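Local coordinates for putative uncharacterized protein (PDB 3CNL) that binds GTP as a circularly permuted GTPase and is probably required for a late step of 50S ribosomal subunit assembly, at residues I58-E61 / K62-K65; I79-H82 / K83-R87; I159-E162 / D163-A166; F189-F192 / A193-G197. All coordinates share one frame; numbering follows the deposited sequence.

Overall arrangement
Contacts 1 and 2 border the guanine-nucleotide site, whereas contacts 3 and 4 belong to later helices. The first two have centres about 14 Å apart and both touch the bound GTP analogue; they meet where Thr64 CG2 packs on Thr80 CG2 at 3.9 Å, joining helix 61-73 to strand 78-80 at the edge of the sheet. Contacts 3 and 4, centres about 16 Å apart, join successive helices by packing: Ile191 CD1 lies 4.1 Å from Ala166 CB and 3.7 Å from Asp163 OD1. Contacts 2 and 3 sit on opposite sides of the chain's centre, about 28 Å between centres, and the Ile159 side chain of contact 3 is about 13 Å from the nucleotide.

Contact 1 of 4, residues I58-E61 / K62-K65; sequences IADE and KTTK. With GNP (phosphoaminophosphonic acid-guanylate ester), chain B.
Asp60 is the N-cap of helix 61-73, the helix that starts just after the nucleotide-binding sequence Asn54-Lys55-Val56-Asp57. Its short carboxylate is well suited to accept an amide N-H of the first turn: with CG anti to the backbone N (chi1 180°), OD1 turns back over the helix start and accepts from Thr63 N at 3.0 Å, the donor standing 43° above the carboxylate plane. The same OD1 takes a second donor, Lys62 NZ, in a salt bridge of 2.8 Å. That ammonium arrives on the syn side and close to the plane, because the lysine chain bends at its last two torsions and folds back. Thr63 OG1 also points at OD1, but the modelled separation is so short that its exact length is doubtful. An ammonium and an amide N-H on one oxygen would probably favour the ionised aspartate. The other oxygen, OD2, accepts from a water at 2.8 Å. On the backbone, Thr64 N reaches Asp60 O at 2.9 Å and Lys65 N reaches Glu61 O at 3.1 Å, the first bonds of the helix. At the loop end Ile58 lays its apolar CD1 3.5 Å from N2 of the guanine, while Ser244 OG pairs with Asp60 N. Such an Asp-capped helix, following closely on the NKxD guanine-recognition loop, belongs to the G4 strand-loop-helix of a P-loop GTPase.

Contact 2 of 4, residues I79-H82 / K83-R87; sequences ITTH and KGEPR. With GNP (phosphoaminophosphonic acid-guanylate ester), chain B.
The Glu85 side chain is extended to CD, with CG opposite N (chi1 178°), which carries the carboxylate back along the turn to Thr81. There Thr81 OG1 donates to Glu85 OE2 at 2.6 Å, coming down on the carboxylate from 69° above its plane. The second oxygen, OE1, is taken by a salt bridge to Lys93, so both ends of the carboxylate are held and its rotation is restrained. The His82 ring is set by a different torsion: CG lies between the backbone N and carbonyl carbon (chi1 73°), which swings the imidazole over the turn. Glu85 CB then sits over its face, 4.1 Å from the centroid, a CH-pi contact made by the methylene that precedes the charged end; Glu85 N also lies over a face of the ring, offset toward the rim. Gly84, having no side chain, brings bare backbone to the ring, its N 3.1 Å from His82 CD2. A type I turn ties these residues together, Glu85 N donating to His82 O at 3.1 Å, and Lys118 NZ binds that same carbonyl. At the turn's second position Lys83 N donates to O6 of the guanine at 2.6 Å. The extended lysine chain lies flat over one face of the purine, CB 3.5 Å from C6 and CD 3.7 Å from C4; the approach of its tip to the ribose O2' is too tight in the model to weigh. A backbone amide reading guanine O6 from a loop after a strand is consistent with the G5 element of GTPases, here Thr81-His82-Lys83.

Contact 3 of 4, residues I159-E162 / D163-A166; sequences IFSE and DLAA
The Phe160 ring is approached obliquely by Leu164, whose CD2 methyl comes within 3.8 Å of CE2, while Ser161 CB stands over one face, offset toward the rim. Phe160 and Leu164 cross at about a right angle, and the same methyl also lies 4.0 Å from Ile159 CA, so one leucine branch is shared by two apolar residues. Deeper in, Ile159 CG2 meets Ala165 CB at 3.5 Å; alanine suits this place because its single methyl lets the loop come down close on the helix. Ser161 is the N-cap of helix 162-170. With OG tucked between its own N and carbonyl carbon (chi1 72°), it accepts from Leu164 N at 3.1 Å, and Ser161 O takes a weak bond from Ala165 N. Ala166 N completes the first turn by donating to Glu162 O at 2.9 Å. Asp163 OD1 forms a salt bridge to Arg187 of helix 182-196 and OD2 one to Lys167, a turn further along its own helix. Acidic residues here would interact favourably with the helix dipole, and the chemistry implies a helix start held both by a polar N-cap and by apolar contacts of Ile159 and Phe160 with Leu164 and Ala165.

Contact 4 of 4, residues F189-F192 / A193-G197; sequences FEIF and ARSIG
Phe192 packs against Ile196 one turn farther along helix 182-196. Its CB lies 3.1 Å from Ala193 N, and the torsion that puts CG opposite the backbone N (chi1 176°) sends the ring alongside the helix, with CD2 still 3.5 Å from that amide. Farther out CE2 meets Ile196 CG2 at 3.8 Å, and at the tip CZ meets Ile196 CD1, also at 3.8 Å. The two side chains point the same way, and Ile196 CG2 stands over the ring face, 24° off its normal, in a CH-pi contact; the branched isoleucine thus offers one methyl to the face and another to the ring's far end. Phe189 likewise has Ala193 CB over its face. Arg194 N donates to Glu190 O and Ser195 N to Ile191 O, while the bond from Ile196 N to Phe192 O is weak and bent as the helix ends. Ser195 OG is hydrogen-bonded to Ser244 O and also lies 2.9 Å from Ile191 O, so which takes its proton is not settled. Gly197 N closes the last turn on Ala193 O at 2.8 Å, and its positive phi, easy for glycine, lets the chain leave the helix. Apolar side chains bind this helix to its neighbours: Phe192 meets Phe231 of helix 224-236 edge-to-face, Phe189 lies against Phe205 and Phe206 of helix 202-212, and Ile191 faces helix 162-170.

Contact 1 of 4, residues I58-E61 / K62-K65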
loop_
_atom_site.group_PDB
_atom_site.type_symbol
_atom_site.label_atom_id
_atom_site.label_comp_id
_atom_site.label_asym_id
_atom_site.label_seq_id
_atom_site.Cartn_x
_atom_site.Cartn_y
_atom_site.Cartn_z
ATOM N N ILE A 58 10.979 -2.589 2.769
ATOM C CA ILE A 58 10.926 -3.594 1.704
ATOM C C ILE A 58 10.874 -2.952 0.302
ATOM O O ILE A 58 10.671 -3.651 -0.709
ATOM C CB ILE A 58 9.773 -4.616 1.914
ATOM C CG1 ILE A 58 8.393 -3.928 2.003
ATOM C CG2 ILE A 58 10.045 -5.492 3.165
ATOM C CD1 ILE A 58 7.242 -4.878 2.175
ATOM N N ALA A 59 11.099 -1.638 0.256
ATOM C CA ALA A 59 11.117 -0.860 -0.992
ATOM C C ALA A 59 12.545 -0.574 -1.423
ATOM O O ALA A 59 13.447 -0.525 -0.594
ATOM C CB ALA A 59 10.378 0.468 -0.801
ATOM N N ASP A 60 12.737 -0.343 -2.721
ATOM C CA ASP A 60 14.037 0.121 -3.220
ATOM C C ASP A 60 14.331 1.551 -2.757
ATOM O O ASP A 60 13.668 2.497 -3.179
ATOM C CB ASP A 60 14.086 0.064 -4.736
ATOM C CG ASP A 60 15.405 0.542 -5.273
ATOM O OD1 ASP A 60 15.419 1.586 -5.966
ATOM O OD2 ASP A 60 16.431 -0.108 -4.950
ATOM N N GLU A 61 15.361 1.694 -1.917
ATOM C CA GLU A 61 15.698 2.961 -1.263
ATOM C C GLU A 61 15.936 4.118 -2.234
ATOM O O GLU A 61 15.464 5.230 -2.009
ATOM C CB GLU A 61 16.888 2.776 -0.319
ATOM C CG GLU A 61 16.579 1.835 0.832
ATOM C CD GLU A 61 17.496 2.025 2.018
ATOM O OE1 GLU A 61 18.692 1.739 1.882
ATOM O OE2 GLU A 61 17.029 2.451 3.101
ATOM N N LYS A 62 16.625 3.840 -3.333
ATOM C CA LYS A 62 16.860 4.825 -4.379
ATOM C C LYS A 62 15.556 5.352 -4.999
ATOM O O LYS A 62 15.386 6.552 -5.188
ATOM C CB LYS A 62 17.753 4.201 -5.444
ATOM C CG LYS A 62 18.327 5.172 -6.467
ATOM C CD LYS A 62 19.055 4.414 -7.574
ATOM C CE LYS A 62 18.098 3.518 -8.400
ATOM N NZ LYS A 62 17.522 2.319 -7.669
ATOM N N THR A 63 14.639 4.439 -5.306
ATOM C CA THR A 63 13.345 4.780 -5.899
ATOM C C THR A 63 12.468 5.562 -4.888
ATOM O O THR A 63 11.783 6.507 -5.265
ATOM C CB THR A 63 12.630 3.492 -6.358
ATOM O OG1 THR A 63 13.535 2.695 -7.135
ATOM C CG2 THR A 63 11.401 3.811 -7.194
ATOM N N THR A 64 12.502 5.162 -3.619
ATOM C CA THR A 64 11.766 5.878 -2.566
ATOM C C THR A 64 12.216 7.331 -2.467
ATOM O O THR A 64 11.381 8.228 -2.427
ATOM C CB THR A 64 11.878 5.218 -1.188
ATOM O OG1 THR A 64 11.352 3.884 -1.248
ATOM C CG2 THR A 64 11.085 6.027 -0.131
ATOM N N LYS A 65 13.526 7.568 -2.426
ATOM C CA LYS A 65 14.011 8.953 -2.417
ATOM C C LYS A 65 13.491 9.753 -3.609
ATOM O O LYS A 65 13.073 10.906 -3.447
ATOM C CB LYS A 65 15.533 9.031 -2.320
ATOM C CG LYS A 65 16.026 10.465 -2.058
ATOM C CD LYS A 65 15.504 10.988 -0.720
ATOM C CE LYS A 65 14.892 12.363 -0.882
ATOM N NZ LYS A 65 15.178 13.232 0.304
HETATM P PG GNP B . -6.474 -3.492 5.332
HETATM O O1G GNP B . -7.130 -2.136 5.204
HETATM O O2G GNP B . -6.449 -4.245 4.014
HETATM O O3G GNP B . -7.137 -4.240 6.481
HETATM N N3B GNP B . -4.963 -3.539 5.807
HETATM P PB GNP B . -4.113 -2.405 6.499
HETATM O O1B GNP B . -3.963 -1.241 5.575
HETATM O O2B GNP B . -4.726 -2.111 7.829
HETATM O O3A GNP B . -2.723 -3.035 6.712
HETATM P PA GNP B . -2.145 -3.815 7.933
HETATM O O1A GNP B . -1.617 -2.884 8.943
HETATM O O2A GNP B . -3.060 -4.862 8.416
HETATM O "O5'" GNP B . -0.886 -4.503 7.328
HETATM C "C5'" GNP B . -0.953 -5.374 6.189
HETATM C "C4'" GNP B . 0.309 -6.230 6.175
HETATM O "O4'" GNP B . 1.500 -5.417 5.963
HETATM C "C3'" GNP B . 0.608 -7.010 7.444
HETATM O "O3'" GNP B . 1.191 -8.251 7.074
HETATM C "C2'" GNP B . 1.638 -6.131 8.137
HETATM O "O2'" GNP B . 2.432 -6.895 9.013
HETATM C "C1'" GNP B . 2.469 -5.629 6.962
HETATM N N9 GNP B . 3.104 -4.330 7.166
HETATM C C8 GNP B . 2.497 -3.192 7.659
HETATM N N7 GNP B . 3.308 -2.162 7.700
HETATM C C5 GNP B . 4.530 -2.671 7.210
HETATM C C6 GNP B . 5.791 -2.046 7.007
HETATM O O6 GNP B . 6.116 -0.867 7.239
HETATM N N1 GNP B . 6.746 -2.930 6.472
HETATM C C2 GNP B . 6.510 -4.262 6.170
HETATM N N2 GNP B . 7.540 -4.975 5.667
HETATM N N3 GNP B . 5.341 -4.854 6.342
HETATM C C4 GNP B . 4.406 -4.004 6.870
HETATM O O HOH W 1 12.652 2.573 0.644
HETATM O O HOH W 2 18.552 1.147 -3.580
#

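Contact 2 of 4, residues I79-H82 / K83-R87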
loop_
_atom_site.group_PDB
_atom_site.type_symbol
_atom_site.label_atom_id
_atom_site.label_comp_id
_atom_site.label_asym_id
_atom_site.label_seq_id
_atom_site.Cartn_x
_atom_site.Cartn_y
_atom_site.Cartn_z
ATOM N N ILE A 79 5.884 12.159 3.926
ATOM C CA ILE A 79 6.823 11.519 4.833
ATOM C C ILE A 79 7.010 10.072 4.408
ATOM O O ILE A 79 6.230 9.559 3.615
ATOM C CB ILE A 79 6.341 11.564 6.299
ATOM C CG1 ILE A 79 5.092 10.698 6.498
ATOM C CG2 ILE A 79 6.135 13.036 6.749
ATOM C CD1 ILE A 79 4.754 10.408 7.941
ATOM N N THR A 80 8.040 9.414 4.932
ATOM C CA THR A 80 8.233 7.992 4.665
ATOM C C THR A 80 8.384 7.324 6.013
ATOM O O THR A 80 8.870 7.950 6.948
ATOM C CB THR A 80 9.518 7.741 3.867
ATOM O OG1 THR A 80 10.615 8.276 4.607
ATOM C CG2 THR A 80 9.457 8.422 2.479
ATOM N N THR A 81 7.947 6.072 6.128
ATOM C CA THR A 81 8.064 5.352 7.385
ATOM C C THR A 81 7.957 3.863 7.146
ATOM O O THR A 81 7.831 3.427 6.009
ATOM C CB THR A 81 6.996 5.796 8.412
ATOM O OG1 THR A 81 7.339 5.276 9.707
ATOM C CG2 THR A 81 5.605 5.293 8.013
ATOM N N HIS A 82 8.056 3.088 8.224
ATOM C CA HIS A 82 7.879 1.643 8.175
ATOM C C HIS A 82 7.523 1.132 9.564
ATOM O O HIS A 82 7.676 1.848 10.549
ATOM C CB HIS A 82 9.114 0.938 7.578
ATOM C CG HIS A 82 10.315 0.905 8.482
ATOM N ND1 HIS A 82 11.280 1.889 8.485
ATOM C CD2 HIS A 82 10.723 -0.018 9.384
ATOM C CE1 HIS A 82 12.216 1.586 9.365
ATOM N NE2 HIS A 82 11.900 0.435 9.925
ATOM N N LYS A 83 6.998 -0.088 9.600
ATOM C CA LYS A 83 6.535 -0.822 10.789
ATOM C C LYS A 83 7.478 -0.682 11.988
ATOM O O LYS A 83 7.044 -0.521 13.136
ATOM C CB LYS A 83 6.539 -2.299 10.392
ATOM C CG LYS A 83 5.425 -3.155 10.863
ATOM C CD LYS A 83 5.669 -4.572 10.351
ATOM C CE LYS A 83 4.431 -5.438 10.445
ATOM N NZ LYS A 83 4.691 -6.849 9.951
ATOM N N GLY A 84 8.775 -0.780 11.704
ATOM C CA GLY A 84 9.799 -0.891 12.743
ATOM C C GLY A 84 10.396 0.419 13.208
ATOM O O GLY A 84 11.280 0.429 14.072
ATOM N N GLU A 85 9.925 1.518 12.624
ATOM C CA GLU A 85 10.362 2.859 13.002
ATOM C C GLU A 85 9.646 3.308 14.275
ATOM O O GLU A 85 8.435 3.180 14.365
ATOM C CB GLU A 85 10.088 3.826 11.854
ATOM C CG GLU A 85 10.444 5.249 12.146
ATOM C CD GLU A 85 10.223 6.146 10.970
ATOM O OE1 GLU A 85 11.147 6.247 10.138
ATOM O OE2 GLU A 85 9.128 6.757 10.887
ATOM N N PRO A 86 10.392 3.832 15.272
ATOM C CA PRO A 86 9.812 4.150 16.591
ATOM C C PRO A 86 8.626 5.121 16.542
ATOM O O PRO A 86 8.610 6.020 15.711
ATOM C CB PRO A 86 10.982 4.806 17.338
ATOM C CG PRO A 86 12.201 4.309 16.665
ATOM C CD PRO A 86 11.830 4.164 15.216
ATOM N N ARG A 87 7.653 4.919 17.430
ATOM C CA ARG A 87 6.493 5.817 17.592
ATOM C C ARG A 87 6.892 7.299 17.655
ATOM O O ARG A 87 6.282 8.152 17.015
ATOM C CB ARG A 87 5.702 5.425 18.847
ATOM C CG ARG A 87 4.392 6.195 19.038
ATOM C CD ARG A 87 3.651 5.773 20.298
ATOM N NE ARG A 87 2.397 6.518 20.466
ATOM C CZ ARG A 87 2.295 7.725 21.024
ATOM N NH1 ARG A 87 3.381 8.372 21.472
ATOM N NH2 ARG A 87 1.107 8.298 21.122
HETATM P PG GNP B . -6.474 -3.492 5.332
HETATM O O1G GNP B . -7.130 -2.136 5.204
HETATM O O2G GNP B . -6.449 -4.245 4.014
HETATM O O3G GNP B . -7.137 -4.240 6.481
HETATM N N3B GNP B . -4.963 -3.539 5.807
HETATM P PB GNP B . -4.113 -2.405 6.499
HETATM O O1B GNP B . -3.963 -1.241 5.575
HETATM O O2B GNP B . -4.726 -2.111 7.829
HETATM O O3A GNP B . -2.723 -3.035 6.712
HETATM P PA GNP B . -2.145 -3.815 7.933
HETATM O O1A GNP B . -1.617 -2.884 8.943
HETATM O O2A GNP B . -3.060 -4.862 8.416
HETATM O "O5'" GNP B . -0.886 -4.503 7.328
HETATM C "C5'" GNP B . -0.953 -5.374 6.189
HETATM C "C4'" GNP B . 0.309 -6.230 6.175
HETATM O "O4'" GNP B . 1.500 -5.417 5.963
HETATM C "C3'" GNP B . 0.608 -7.010 7.444
HETATM O "O3'" GNP B . 1.191 -8.251 7.074
HETATM C "C2'" GNP B . 1.638 -6.131 8.137
HETATM O "O2'" GNP B . 2.432 -6.895 9.013
HETATM C "C1'" GNP B . 2.469 -5.629 6.962
HETATM N N9 GNP B . 3.104 -4.330 7.166
HETATM C C8 GNP B . 2.497 -3.192 7.659
HETATM N N7 GNP B . 3.308 -2.162 7.700
HETATM C C5 GNP B . 4.530 -2.671 7.210
HETATM C C6 GNP B . 5.791 -2.046 7.007
HETATM O O6 GNP B . 6.116 -0.867 7.239
HETATM N N1 GNP B . 6.746 -2.930 6.472
HETATM C C2 GNP B . 6.510 -4.262 6.170
HETATM N N2 GNP B . 7.540 -4.975 5.667
HETATM N N3 GNP B . 5.341 -4.854 6.342
HETATM C C4 GNP B . 4.406 -4.004 6.870
#

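Contact 3 of 4, residues I159-E162 / D163-A166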
loop_
_atom_site.group_PDB
_atom_site.type_symbol
_atom_site.label_atom_id
_atom_site.label_comp_id
_atom_site.label_asym_id
_atom_site.label_seq_id
_atom_site.Cartn_x
_atom_site.Cartn_y
_atom_site.Cartn_z
ATOM N N ILE A 159 -10.455 0.081 -11.119
ATOM C CA ILE A 159 -9.345 -0.447 -11.893
ATOM C C ILE A 159 -9.744 -0.567 -13.355
ATOM O O ILE A 159 -10.417 -1.510 -13.757
ATOM C CB ILE A 159 -8.819 -1.784 -11.347
ATOM C CG1 ILE A 159 -8.470 -1.639 -9.869
ATOM C CG2 ILE A 159 -7.587 -2.194 -12.133
ATOM C CD1 ILE A 159 -8.814 -2.826 -9.045
ATOM N N PHE A 160 -9.322 0.418 -14.128
ATOM C CA PHE A 160 -9.610 0.504 -15.546
ATOM C C PHE A 160 -8.475 -0.128 -16.353
ATOM O O PHE A 160 -8.695 -0.640 -17.455
ATOM C CB PHE A 160 -9.773 1.975 -15.936
ATOM C CG PHE A 160 -8.607 2.842 -15.535
ATOM C CD1 PHE A 160 -7.838 3.481 -16.498
ATOM C CD2 PHE A 160 -8.269 3.002 -14.186
ATOM C CE1 PHE A 160 -6.749 4.274 -16.135
ATOM C CE2 PHE A 160 -7.187 3.793 -13.804
ATOM C CZ PHE A 160 -6.420 4.429 -14.779
ATOM N N SER A 161 -7.265 -0.106 -15.792
ATOM C CA SER A 161 -6.080 -0.532 -16.516
ATOM C C SER A 161 -5.482 -1.833 -15.981
ATOM O O SER A 161 -5.641 -2.191 -14.810
ATOM C CB SER A 161 -5.041 0.584 -16.541
ATOM O OG SER A 161 -4.450 0.767 -15.272
ATOM N N GLU A 162 -4.790 -2.534 -16.871
ATOM C CA GLU A 162 -4.113 -3.772 -16.538
ATOM C C GLU A 162 -2.909 -3.463 -15.633
ATOM O O GLU A 162 -2.628 -4.190 -14.674
ATOM C CB GLU A 162 -3.719 -4.458 -17.845
ATOM C CG GLU A 162 -2.646 -5.495 -17.773
ATOM C CD GLU A 162 -2.144 -5.853 -19.162
ATOM O OE1 GLU A 162 -2.940 -6.428 -19.945
ATOM O OE2 GLU A 162 -0.961 -5.541 -19.467
ATOM N N ASP A 163 -2.226 -2.364 -15.938
ATOM C CA ASP A 163 -1.064 -1.949 -15.174
ATOM C C ASP A 163 -1.422 -1.618 -13.702
ATOM O O ASP A 163 -0.721 -2.015 -12.772
ATOM C CB ASP A 163 -0.409 -0.759 -15.856
ATOM C CG ASP A 163 0.864 -0.345 -15.178
ATOM O OD1 ASP A 163 1.858 -1.098 -15.245
ATOM O OD2 ASP A 163 0.878 0.736 -14.581
ATOM N N LEU A 164 -2.529 -0.911 -13.498
ATOM C CA LEU A 164 -2.987 -0.593 -12.131
ATOM C C LEU A 164 -3.350 -1.853 -11.331
ATOM O O LEU A 164 -2.940 -2.005 -10.184
ATOM C CB LEU A 164 -4.148 0.414 -12.161
ATOM C CG LEU A 164 -4.755 0.772 -10.795
ATOM C CD1 LEU A 164 -3.739 1.463 -9.893
ATOM C CD2 LEU A 164 -6.061 1.602 -10.933
ATOM N N ALA A 165 -4.081 -2.778 -11.949
ATOM C CA ALA A 165 -4.398 -4.052 -11.296
ATOM C C ALA A 165 -3.122 -4.831 -10.945
ATOM O O ALA A 165 -3.001 -5.364 -9.841
ATOM C CB ALA A 165 -5.327 -4.893 -12.184
ATOM N N ALA A 166 -2.172 -4.879 -11.878
ATOM C CA ALA A 166 -0.930 -5.611 -11.688
ATOM C C ALA A 166 -0.157 -5.051 -10.483
ATOM O O ALA A 166 0.300 -5.804 -9.642
ATOM C CB ALA A 166 -0.091 -5.528 -12.942
#

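Contact 4 of 4, residues F189-F192 / A193-G197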
loop_
_atom_site.group_PDB
_atom_site.type_symbol
_atom_site.label_atom_id
_atom_site.label_comp_id
_atom_site.label_asym_id
_atom_site.label_seq_id
_atom_site.Cartn_x
_atom_site.Cartn_y
_atom_site.Cartn_z
ATOM N N PHE A 189 4.100 -9.941 -13.256
ATOM C CA PHE A 189 5.386 -10.652 -13.334
ATOM C C PHE A 189 6.419 -9.823 -14.122
ATOM O O PHE A 189 7.556 -9.685 -13.694
ATOM C CB PHE A 189 5.231 -12.073 -13.932
ATOM C CG PHE A 189 6.525 -12.825 -14.009
ATOM C CD1 PHE A 189 7.166 -13.244 -12.845
ATOM C CD2 PHE A 189 7.132 -13.077 -15.233
ATOM C CE1 PHE A 189 8.399 -13.921 -12.908
ATOM C CE2 PHE A 189 8.353 -13.750 -15.304
ATOM C CZ PHE A 189 8.978 -14.175 -14.146
ATOM N N GLU A 190 6.005 -9.242 -15.245
ATOM C CA GLU A 190 6.887 -8.373 -16.042
ATOM C C GLU A 190 7.476 -7.227 -15.195
ATOM O O GLU A 190 8.683 -6.962 -15.223
ATOM C CB GLU A 190 6.115 -7.816 -17.247
ATOM C CG GLU A 190 6.916 -6.919 -18.172
ATOM C CD GLU A 190 6.111 -6.522 -19.399
ATOM O OE1 GLU A 190 6.459 -6.984 -20.505
ATOM O OE2 GLU A 190 5.109 -5.787 -19.263
ATOM N N ILE A 191 6.619 -6.565 -14.432
ATOM C CA ILE A 191 7.044 -5.478 -13.545
ATOM C C ILE A 191 8.021 -5.996 -12.509
ATOM O O ILE A 191 9.090 -5.402 -12.307
ATOM C CB ILE A 191 5.841 -4.780 -12.853
ATOM C CG1 ILE A 191 4.942 -4.107 -13.885
ATOM C CG2 ILE A 191 6.325 -3.735 -11.799
ATOM C CD1 ILE A 191 3.554 -3.798 -13.339
ATOM N N PHE A 192 7.675 -7.128 -11.887
ATOM C CA PHE A 192 8.569 -7.767 -10.946
ATOM C C PHE A 192 9.924 -8.104 -11.596
ATOM O O PHE A 192 10.991 -7.713 -11.095
ATOM C CB PHE A 192 7.927 -9.028 -10.345
ATOM C CG PHE A 192 8.841 -9.770 -9.433
ATOM C CD1 PHE A 192 9.074 -9.299 -8.146
ATOM C CD2 PHE A 192 9.525 -10.913 -9.874
ATOM C CE1 PHE A 192 9.943 -9.964 -7.301
ATOM C CE2 PHE A 192 10.404 -11.587 -9.030
ATOM C CZ PHE A 192 10.610 -11.116 -7.747
ATOM N N ALA A 193 9.859 -8.820 -12.710
ATOM C CA ALA A 193 11.036 -9.330 -13.391
ATOM C C ALA A 193 11.963 -8.190 -13.747
ATOM O O ALA A 193 13.160 -8.265 -13.472
ATOM C CB ALA A 193 10.637 -10.090 -14.636
ATOM N N ARG A 194 11.409 -7.123 -14.322
ATOM C CA ARG A 194 12.199 -5.930 -14.605
ATOM C C ARG A 194 12.825 -5.300 -13.355
ATOM O O ARG A 194 13.996 -4.944 -13.387
ATOM C CB ARG A 194 11.383 -4.892 -15.374
ATOM C CG ARG A 194 11.121 -5.285 -16.830
ATOM C CD ARG A 194 11.404 -4.112 -17.774
ATOM N NE ARG A 194 12.835 -3.787 -17.829
ATOM C CZ ARG A 194 13.333 -2.581 -18.099
ATOM N NH1 ARG A 194 12.529 -1.545 -18.335
ATOM N NH2 ARG A 194 14.650 -2.407 -18.123
ATOM N N SER A 195 12.054 -5.178 -12.272
ATOM C CA SER A 195 12.475 -4.456 -11.057
ATOM C C SER A 195 13.564 -5.212 -10.304
ATOM O O SER A 195 14.269 -4.636 -9.476
ATOM C CB SER A 195 11.287 -4.184 -10.110
ATOM O OG SER A 195 10.291 -3.331 -10.692
ATOM N N ILE A 196 13.711 -6.497 -10.607
ATOM C CA ILE A 196 14.670 -7.338 -9.903
ATOM C C ILE A 196 15.772 -7.879 -10.836
ATOM O O ILE A 196 16.800 -8.379 -10.368
ATOM C CB ILE A 196 13.930 -8.457 -9.092
ATOM C CG1 ILE A 196 14.743 -8.872 -7.858
ATOM C CG2 ILE A 196 13.561 -9.629 -9.978
ATOM C CD1 ILE A 196 14.107 -9.930 -7.032
ATOM N N GLY A 197 15.574 -7.770 -12.150
ATOM C CA GLY A 197 16.591 -8.202 -13.119
ATOM C C GLY A 197 16.288 -9.478 -13.884
ATOM O O GLY A 197 16.910 -9.769 -14.919
#